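Local coordinates for protein soluble lytic murein transglycosylase (Pseudomonas aeruginosa, PDB 5OHU) that cleaves the glycan strands of peptidoglycan as a soluble lytic transglycosylase, in both exolytic and endolytic modes, at residues L176-A189 with L200-M214. Sequence-based numbering, arbitrary orientation. Where two conformers were deposited one is given.
With PO4 (phosphate ion), chain B.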
ATOM      1  N   LEU A 176     -15.438  -6.812 -31.564  1.00 30.08           N
ATOM      2  CA  LEU A 176     -14.668  -5.622 -31.215  1.00 34.18           C
ATOM      3  C   LEU A 176     -15.300  -4.420 -31.908  1.00 29.61           C
ATOM      4  O   LEU A 176     -14.910  -4.009 -32.999  1.00 35.70           O
ATOM      5  CB  LEU A 176     -13.204  -5.802 -31.593  1.00 28.88           C
ATOM      6  CG  LEU A 176     -12.343  -4.585 -31.258  1.00 30.37           C
ATOM      7  CD1 LEU A 176     -12.327  -4.345 -29.764  1.00 32.85           C
ATOM      8  CD2 LEU A 176     -10.947  -4.776 -31.795  1.00 33.03           C
ATOM      9  N   THR A 177     -16.312  -3.860 -31.263  1.00 27.67           N
ATOM     10  CA  THR A 177     -17.007  -2.721 -31.841  1.00 33.83           C
ATOM     11  C   THR A 177     -16.202  -1.446 -31.636  1.00 32.39           C
ATOM     12  O   THR A 177     -15.297  -1.378 -30.802  1.00 22.80           O
ATOM     13  CB  THR A 177     -18.392  -2.550 -31.222  1.00 32.05           C
ATOM     14  OG1 THR A 177     -18.249  -2.059 -29.885  1.00 39.27           O
ATOM     15  CG2 THR A 177     -19.139  -3.887 -31.203  1.00 28.44           C
ATOM     16  N   GLU A 178     -16.545  -0.416 -32.417  1.00 35.56           N
ATOM     17  CA  GLU A 178     -15.901   0.878 -32.216  1.00 30.11           C
ATOM     18  C   GLU A 178     -16.101   1.377 -30.787  1.00 21.51           C
ATOM     19  O   GLU A 178     -15.194   1.973 -30.199  1.00 28.48           O
ATOM     20  CB  GLU A 178     -16.417   1.910 -33.221  1.00 33.23           C
ATOM     21  CG  GLU A 178     -15.745   3.270 -33.037  1.00 37.96           C
ATOM     22  CD  GLU A 178     -16.114   4.284 -34.097  1.00 40.93           C
ATOM     23  OE1 GLU A 178     -17.314   4.415 -34.415  1.00 43.58           O
ATOM     24  OE2 GLU A 178     -15.193   4.951 -34.612  1.00 42.87           O
ATOM     25  N   GLU A 179     -17.262   1.103 -30.194  1.00 17.14           N
ATOM     26  CA  GLU A 179     -17.505   1.568 -28.834  1.00 20.28           C
ATOM     27  C   GLU A 179     -16.525   0.929 -27.847  1.00 24.71           C
ATOM     28  O   GLU A 179     -16.045   1.591 -26.924  1.00 18.88           O
ATOM     29  CB  GLU A 179     -18.960   1.277 -28.456  1.00 25.08           C
ATOM     30  CG  GLU A 179     -19.364   1.651 -27.021  1.00 41.85           C
ATOM     31  CD  GLU A 179     -19.312   3.163 -26.749  1.00 59.39           C
ATOM     32  OE1 GLU A 179     -19.244   3.550 -25.567  1.00 64.16           O
ATOM     33  OE2 GLU A 179     -19.312   3.974 -27.705  1.00 67.87           O
ATOM     34  N   LYS A 180     -16.180  -0.351 -28.052  1.00 25.36           N
ATOM     35  CA  LYS A 180     -15.218  -1.015 -27.170  1.00 22.19           C
ATOM     36  C   LYS A 180     -13.794  -0.526 -27.405  1.00 21.58           C
ATOM     37  O   LYS A 180     -12.998  -0.472 -26.461  1.00 20.85           O
ATOM     38  CB  LYS A 180     -15.285  -2.531 -27.357  1.00 23.55           C
ATOM     39  CG  LYS A 180     -16.642  -3.114 -27.032  1.00 24.86           C
ATOM     40  CD  LYS A 180     -16.706  -4.562 -27.459  1.00 30.11           C
ATOM     41  CE  LYS A 180     -18.036  -5.187 -27.107  1.00 24.71           C
ATOM     42  NZ  LYS A 180     -18.197  -6.488 -27.814  1.00 24.60           N
ATOM     43  N   VAL A 181     -13.444  -0.187 -28.648  1.00 14.04           N
ATOM     44  CA  VAL A 181     -12.183   0.507 -28.890  1.00 23.71           C
ATOM     45  C   VAL A 181     -12.164   1.824 -28.132  1.00 24.62           C
ATOM     46  O   VAL A 181     -11.185   2.166 -27.455  1.00 18.19           O
ATOM     47  CB  VAL A 181     -11.966   0.734 -30.396  1.00 26.26           C
ATOM     48  CG1 VAL A 181     -10.583   1.357 -30.644  1.00 14.12           C
ATOM     49  CG2 VAL A 181     -12.123  -0.569 -31.157  1.00 14.34           C
ATOM     50  N   TRP A 182     -13.262   2.578 -28.234  1.00 23.46           N
ATOM     51  CA  TRP A 182     -13.369   3.862 -27.554  1.00 17.75           C
ATOM     52  C   TRP A 182     -13.204   3.722 -26.042  1.00 18.80           C
ATOM     53  O   TRP A 182     -12.426   4.459 -25.429  1.00 19.35           O
ATOM     54  CB  TRP A 182     -14.706   4.515 -27.900  1.00 24.03           C
ATOM     55  CG  TRP A 182     -14.890   5.871 -27.265  1.00 22.15           C
ATOM     56  CD1 TRP A 182     -15.609   6.150 -26.144  1.00 23.38           C
ATOM     57  CD2 TRP A 182     -14.333   7.116 -27.709  1.00 16.68           C
ATOM     58  NE1 TRP A 182     -15.545   7.499 -25.864  1.00 31.14           N
ATOM     59  CE2 TRP A 182     -14.772   8.115 -26.811  1.00 24.83           C
ATOM     60  CE3 TRP A 182     -13.519   7.486 -28.782  1.00 18.79           C
ATOM     61  CZ2 TRP A 182     -14.419   9.465 -26.954  1.00 23.57           C
ATOM     62  CZ3 TRP A 182     -13.164   8.825 -28.922  1.00 14.81           C
ATOM     63  CH2 TRP A 182     -13.617   9.799 -28.016  1.00 15.32           C
ATOM     64  N   LYS A 183     -13.926   2.776 -25.419  1.00 21.19           N
ATOM     65  CA  LYS A 183     -13.764   2.564 -23.983  1.00 14.90           C
ATOM     66  C   LYS A 183     -12.311   2.331 -23.615  1.00 23.16           C
ATOM     67  O   LYS A 183     -11.819   2.865 -22.612  1.00 27.06           O
ATOM     68  CB  LYS A 183     -14.548   1.352 -23.494  1.00 22.77           C
ATOM     69  CG  LYS A 183     -15.968   1.495 -23.041  1.00 33.43           C
ATOM     70  CD  LYS A 183     -16.888   1.305 -24.170  1.00 49.25           C
ATOM     71  CE  LYS A 183     -18.309   1.082 -23.680  1.00 54.71           C
ATOM     72  NZ  LYS A 183     -18.602   2.049 -22.571  1.00 60.52           N
ATOM     73  N   ARG A 184     -11.619   1.484 -24.374  1.00 21.38           N
ATOM     74  CA  ARG A 184     -10.251   1.185 -23.988  1.00 16.28           C
ATOM     75  C   ARG A 184      -9.358   2.398 -24.199  1.00 13.00           C
ATOM     76  O   ARG A 184      -8.440   2.651 -23.410  1.00 19.63           O
ATOM     77  CB  ARG A 184      -9.717  -0.024 -24.759  1.00 13.18           C
ATOM     78  CG  ARG A 184      -8.423  -0.537 -24.138  1.00 19.36           C
ATOM     79  CD  ARG A 184      -7.723  -1.564 -24.987  1.00 17.85           C
ATOM     80  NE  ARG A 184      -6.515  -2.014 -24.324  1.00 20.73           N
ATOM     81  CZ  ARG A 184      -5.604  -2.822 -24.864  1.00 19.54           C
ATOM     82  NH1 ARG A 184      -5.755  -3.291 -26.098  1.00 14.84           N
ATOM     83  NH2 ARG A 184      -4.540  -3.160 -24.160  1.00 16.75           N
ATOM     84  N   LEU A 185      -9.608   3.153 -25.264  1.00 19.16           N
ATOM     85  CA  LEU A 185      -8.902   4.412 -25.471  1.00 16.16           C
ATOM     86  C   LEU A 185      -9.008   5.295 -24.237  1.00 18.27           C
ATOM     87  O   LEU A 185      -8.005   5.818 -23.746  1.00 16.98           O
ATOM     88  CB  LEU A 185      -9.472   5.098 -26.711  1.00 25.82           C
ATOM     89  CG  LEU A 185      -9.080   6.497 -27.195  1.00 29.81           C
ATOM     90  CD1 LEU A 185      -7.686   6.875 -26.838  1.00 19.85           C
ATOM     91  CD2 LEU A 185      -9.239   6.511 -28.716  1.00 29.14           C
ATOM     92  N   LYS A 186     -10.217   5.434 -23.697  1.00 25.62           N
ATOM     93  CA  LYS A 186     -10.416   6.257 -22.513  1.00 23.42           C
ATOM     94  C   LYS A 186      -9.578   5.738 -21.344  1.00 29.25           C
ATOM     95  O   LYS A 186      -8.880   6.514 -20.668  1.00 19.12           O
ATOM     96  CB  LYS A 186     -11.908   6.275 -22.188  1.00 19.82           C
ATOM     97  CG  LYS A 186     -12.350   7.218 -21.096  1.00 32.95           C
ATOM     98  CD  LYS A 186     -13.880   7.255 -21.013  1.00 40.09           C
ATOM     99  CE  LYS A 186     -14.366   7.399 -19.577  1.00 48.11           C
ATOM    100  NZ  LYS A 186     -15.845   7.561 -19.494  1.00 50.11           N
ATOM    101  N   LEU A 187      -9.591   4.415 -21.130  1.00 24.05           N
ATOM    102  CA  LEU A 187      -8.803   3.814 -20.058  1.00 17.38           C
ATOM    103  C   LEU A 187      -7.315   4.032 -20.275  1.00 18.57           C
ATOM    104  O   LEU A 187      -6.568   4.255 -19.314  1.00 18.87           O
ATOM    105  CB  LEU A 187      -9.100   2.319 -19.972  1.00 18.09           C
ATOM    106  CG  LEU A 187     -10.538   2.010 -19.592  1.00 21.73           C
ATOM    107  CD1 LEU A 187     -10.840   0.518 -19.730  1.00 17.43           C
ATOM    108  CD2 LEU A 187     -10.761   2.483 -18.167  1.00 17.31           C
ATOM    109  N   ALA A 188      -6.862   3.933 -21.528  1.00 17.22           N
ATOM    110  CA  ALA A 188      -5.450   4.155 -21.809  1.00 15.48           C
ATOM    111  C   ALA A 188      -5.076   5.607 -21.552  1.00 23.35           C
ATOM    112  O   ALA A 188      -3.987   5.900 -21.039  1.00 19.09           O
ATOM    113  CB  ALA A 188      -5.132   3.758 -23.253  1.00 12.78           C
ATOM    114  N   ALA A 189      -5.973   6.532 -21.905  1.00 18.17           N
ATOM    115  CA  ALA A 189      -5.707   7.943 -21.661  1.00 15.98           C
ATOM    116  C   ALA A 189      -5.680   8.233 -20.172  1.00 18.89           C
ATOM    117  O   ALA A 189      -4.830   8.998 -19.702  1.00 22.88           O
ATOM    118  CB  ALA A 189      -6.760   8.802 -22.370  1.00 23.64           C
ATOM    119  N   LEU A 200      -4.985   2.940 -30.404  1.00 17.44           N
ATOM    120  CA  LEU A 200      -6.431   2.735 -30.416  1.00 22.62           C
ATOM    121  C   LEU A 200      -7.133   3.823 -31.215  1.00 25.03           C
ATOM    122  O   LEU A 200      -8.092   3.545 -31.941  1.00 29.83           O
ATOM    123  CB  LEU A 200      -6.975   2.674 -28.988  1.00 17.36           C
ATOM    124  CG  LEU A 200      -6.417   1.513 -28.152  1.00 17.97           C
ATOM    125  CD1 LEU A 200      -6.811   1.672 -26.701  1.00 15.76           C
ATOM    126  CD2 LEU A 200      -6.953   0.193 -28.652  1.00 16.10           C
ATOM    127  N   ALA A 201      -6.657   5.066 -31.107  1.00 18.96           N
ATOM    128  CA  ALA A 201      -7.296   6.166 -31.818  1.00 25.83           C
ATOM    129  C   ALA A 201      -7.223   5.966 -33.327  1.00 31.52           C
ATOM    130  O   ALA A 201      -8.184   6.268 -34.050  1.00 32.48           O
ATOM    131  CB  ALA A 201      -6.650   7.494 -31.411  1.00 23.31           C
ATOM    132  N   GLN A 202      -6.105   5.433 -33.820  1.00 33.15           N
ATOM    133  CA  GLN A 202      -5.957   5.125 -35.241  1.00 39.77           C
ATOM    134  C   GLN A 202      -6.819   3.957 -35.690  1.00 38.87           C
ATOM    135  O   GLN A 202      -6.857   3.656 -36.888  1.00 49.29           O
ATOM    136  CB  GLN A 202      -4.492   4.829 -35.569  1.00 43.02           C
ATOM    137  CG  GLN A 202      -3.598   6.059 -35.567  1.00 55.37           C
ATOM    138  CD  GLN A 202      -2.124   5.707 -35.541  1.00 71.19           C
ATOM    139  OE1 GLN A 202      -1.748   4.575 -35.233  1.00 76.84           O
ATOM    140  NE2 GLN A 202      -1.279   6.677 -35.867  1.00 77.10           N
ATOM    141  N   ARG A 203      -7.513   3.294 -34.776  1.00 33.55           N
ATOM    142  CA  ARG A 203      -8.350   2.156 -35.121  1.00 32.60           C
ATOM    143  C   ARG A 203      -9.830   2.470 -34.993  1.00 33.42           C
ATOM    144  O   ARG A 203     -10.652   1.552 -35.041  1.00 39.10           O
ATOM    145  CB  ARG A 203      -7.983   0.958 -34.250  1.00 39.68           C
ATOM    146  CG  ARG A 203      -6.524   0.535 -34.387  1.00 50.35           C
ATOM    147  CD  ARG A 203      -6.233  -0.635 -33.472  1.00 58.42           C
ATOM    148  NE  ARG A 203      -7.219  -1.690 -33.671  1.00 62.43           N
ATOM    149  CZ  ARG A 203      -7.309  -2.787 -32.930  1.00 59.88           C
ATOM    150  NH1 ARG A 203      -6.467  -2.983 -31.923  1.00 58.75           N
ATOM    151  NH2 ARG A 203      -8.245  -3.684 -33.203  1.00 55.70           N
ATOM    152  N   LEU A 204     -10.191   3.743 -34.843  1.00 29.46           N
ATOM    153  CA  LEU A 204     -11.592   4.132 -34.751  1.00 27.67           C
ATOM    154  C   LEU A 204     -12.138   4.430 -36.144  1.00 38.96           C
ATOM    155  O   LEU A 204     -11.586   5.294 -36.839  1.00 40.95           O
ATOM    156  CB  LEU A 204     -11.749   5.348 -33.854  1.00 20.32           C
ATOM    157  CG  LEU A 204     -11.381   5.214 -32.371  1.00 28.69           C
ATOM    158  CD1 LEU A 204     -11.273   6.604 -31.714  1.00 14.52           C
ATOM    159  CD2 LEU A 204     -12.386   4.354 -31.630  1.00 20.65           C
ATOM    160  N   PRO A 205     -13.203   3.752 -36.592  1.00 42.52           N
ATOM    161  CA  PRO A 205     -13.727   4.032 -37.948  1.00 40.17           C
ATOM    162  C   PRO A 205     -14.314   5.424 -38.107  1.00 38.32           C
ATOM    163  O   PRO A 205     -14.048   6.086 -39.112  1.00 43.80           O
ATOM    164  CB  PRO A 205     -14.798   2.948 -38.142  1.00 37.95           C
ATOM    165  CG  PRO A 205     -14.492   1.906 -37.140  1.00 42.45           C
ATOM    166  CD  PRO A 205     -13.851   2.582 -35.976  1.00 35.55           C
ATOM    167  N   THR A 206     -15.129   5.881 -37.153  1.00 32.19           N
ATOM    168  CA  THR A 206     -15.806   7.165 -37.268  1.00 27.19           C
ATOM    169  C   THR A 206     -15.356   8.202 -36.249  1.00 30.89           C
ATOM    170  O   THR A 206     -15.644   9.389 -36.438  1.00 28.88           O
ATOM    171  CB  THR A 206     -17.327   6.991 -37.125  1.00 33.57           C
ATOM    172  OG1 THR A 206     -17.679   6.905 -35.738  1.00 30.10           O
ATOM    173  CG2 THR A 206     -17.788   5.740 -37.837  1.00 36.23           C
ATOM    174  N   LEU A 207     -14.668   7.796 -35.180  1.00 28.35           N
ATOM    175  CA  LEU A 207     -14.386   8.686 -34.064  1.00 27.42           C
ATOM    176  C   LEU A 207     -12.915   9.068 -33.964  1.00 26.45           C
ATOM    177  O   LEU A 207     -12.475   9.535 -32.905  1.00 28.84           O
ATOM    178  CB  LEU A 207     -14.852   8.048 -32.758  1.00 32.86           C
ATOM    179  CG  LEU A 207     -16.356   7.923 -32.541  1.00 29.52           C
ATOM    180  CD1 LEU A 207     -16.631   7.129 -31.273  1.00 18.30           C
ATOM    181  CD2 LEU A 207     -16.953   9.303 -32.446  1.00 31.36           C
ATOM    182  N   GLY A 208     -12.148   8.881 -35.039  1.00 21.27           N
ATOM    183  CA  GLY A 208     -10.719   9.158 -34.984  1.00 22.50           C
ATOM    184  C   GLY A 208     -10.372  10.587 -34.588  1.00 36.46           C
ATOM    185  O   GLY A 208      -9.340  10.819 -33.953  1.00 36.65           O
ATOM    186  N   ASN A 209     -11.214  11.558 -34.964  1.00 31.67           N
ATOM    187  CA  ASN A 209     -10.973  12.948 -34.587  1.00 35.83           C
ATOM    188  C   ASN A 209     -11.091  13.133 -33.083  1.00 33.10           C
ATOM    189  O   ASN A 209     -10.168  13.629 -32.429  1.00 31.76           O
ATOM    190  CB  ASN A 209     -11.957  13.881 -35.297  1.00 44.73           C
ATOM    191  CG  ASN A 209     -11.601  14.116 -36.749  1.00 54.78           C
ATOM    192  OD1 ASN A 209     -10.487  13.820 -37.190  1.00 61.92           O
ATOM    193  ND2 ASN A 209     -12.555  14.654 -37.503  1.00 48.58           N
ATOM    194  N   GLN A 210     -12.245  12.761 -32.523  1.00 24.72           N
ATOM    195  CA  GLN A 210     -12.438  12.871 -31.089  1.00 20.04           C
ATOM    196  C   GLN A 210     -11.417  12.040 -30.323  1.00 22.05           C
ATOM    197  O   GLN A 210     -11.022  12.419 -29.215  1.00 23.40           O
ATOM    198  CB  GLN A 210     -13.858  12.445 -30.714  1.00 24.80           C
ATOM    199  CG  GLN A 210     -14.943  13.352 -31.238  1.00 31.03           C
ATOM    200  CD  GLN A 210     -15.525  12.856 -32.546  1.00 51.24           C
ATOM    201  OE1 GLN A 210     -14.814  12.300 -33.389  1.00 51.23           O
ATOM    202  NE2 GLN A 210     -16.834  13.039 -32.716  1.00 63.03           N
ATOM    203  N   GLY A 211     -10.971  10.920 -30.898  1.00 28.07           N
ATOM    204  CA  GLY A 211      -9.985  10.088 -30.226  1.00 20.68           C
ATOM    205  C   GLY A 211      -8.644  10.783 -30.099  1.00 20.75           C
ATOM    206  O   GLY A 211      -8.002  10.744 -29.049  1.00 23.56           O
ATOM    207  N   ALA A 212      -8.215  11.450 -31.162  1.00 16.00           N
ATOM    208  CA  ALA A 212      -7.013  12.265 -31.075  1.00 22.29           C
ATOM    209  C   ALA A 212      -7.206  13.404 -30.082  1.00 21.62           C
ATOM    210  O   ALA A 212      -6.277  13.784 -29.358  1.00 19.68           O
ATOM    211  CB  ALA A 212      -6.657  12.806 -32.464  1.00 23.79           C
ATOM    212  N   LEU A 213      -8.421  13.943 -30.028  1.00 19.37           N
ATOM    213  CA  LEU A 213      -8.725  15.008 -29.087  1.00 18.82           C
ATOM    214  C   LEU A 213      -8.651  14.497 -27.665  1.00 22.39           C
ATOM    215  O   LEU A 213      -8.178  15.201 -26.761  1.00 26.15           O
ATOM    216  CB  LEU A 213     -10.113  15.566 -29.389  1.00 22.67           C
ATOM    217  CG  LEU A 213     -10.388  17.036 -29.143  1.00 24.74           C
ATOM    218  CD1 LEU A 213      -9.215  17.870 -29.687  1.00 20.71           C
ATOM    219  CD2 LEU A 213     -11.706  17.415 -29.843  1.00 18.17           C
ATOM    220  N   MET A 214      -9.127  13.272 -27.443  1.00 16.32           N
ATOM    221  CA  MET A 214      -9.011  12.686 -26.118  0.58 18.14           C
ATOM    222  C   MET A 214      -7.553  12.624 -25.680  1.00 18.42           C
ATOM    223  O   MET A 214      -7.221  13.016 -24.557  1.00 15.28           O
ATOM    224  CB  MET A 214      -9.647  11.300 -26.087  0.58 23.15           C
ATOM    225  CG  MET A 214      -9.506  10.611 -24.741  0.58 22.07           C
ATOM    226  SD  MET A 214     -10.708   9.290 -24.535  0.58 26.93           S
ATOM    227  CE  MET A 214     -12.180  10.232 -24.145  0.58 29.08           C
TER
HETATM  228  P   PO4 B 701      -2.520  -5.157 -26.812  1.00 47.47           P
HETATM  229  O1  PO4 B 701      -1.355  -4.597 -27.583  1.00 51.20           O
HETATM  230  O2  PO4 B 701      -2.468  -4.658 -25.393  1.00 34.88           O
HETATM  231  O3  PO4 B 701      -3.802  -4.735 -27.492  1.00 47.35           O
HETATM  232  O4  PO4 B 701      -2.449  -6.664 -26.800  1.00 56.00           O
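Helix 178-189 and helix 208-214 run nearly parallel, their axes 14° apart and 10.6 Å at closest approach, with Leu-200, Ala-201 and the connection leading to Leu-207 packed against the first. Leu-185 comes beside Leu-200, and Glu-178 beside Leu-204. The Glu-178 chain, extended beyond CG (chi2 174°), carries its carboxylate up to CD of Pro-205 and the start of helix 208-219. There OE2 accepts from Thr-206 N at 2.7 Å and from Leu-207 N at 2.9 Å, the two donors approaching from opposite faces of the carboxylate plane, while OE1 takes the Thr-206 hydroxyl OG1 at 2.8 Å. Between the helices, Leu-207 CD1 approaches the Trp-182 ring obliquely near CE3, and the ring turns its edge to Leu-204 CD1 and Gly-211 N, the latter 3.6 Å from CZ3. In one of two conformers, Met-214 SD lies above the ring face, 4.7 Å from the six-membered centroid, a Met-aromatic contact; outside the pair, Asp-239 accepts from Trp-182 NE1. Leu-185 and Leu-200 interlock as knobs into holes, and Leu-185 CD2 meets Leu-204 CD1 at 3.6 Å. Leu-200 CD1 also lies along the aliphatic part of Arg-184, whose NH1 and NH2 grip a phosphate, probably from the crystallisation liquor. In this all-helical region, consistent with the superhelical U domain of Slt70-like enzymes, three bonds thus hold one carboxylate at the N-terminal end of helix 208-219, where the helix dipole would probably favour its negative charge, while an apolar core joins the helices.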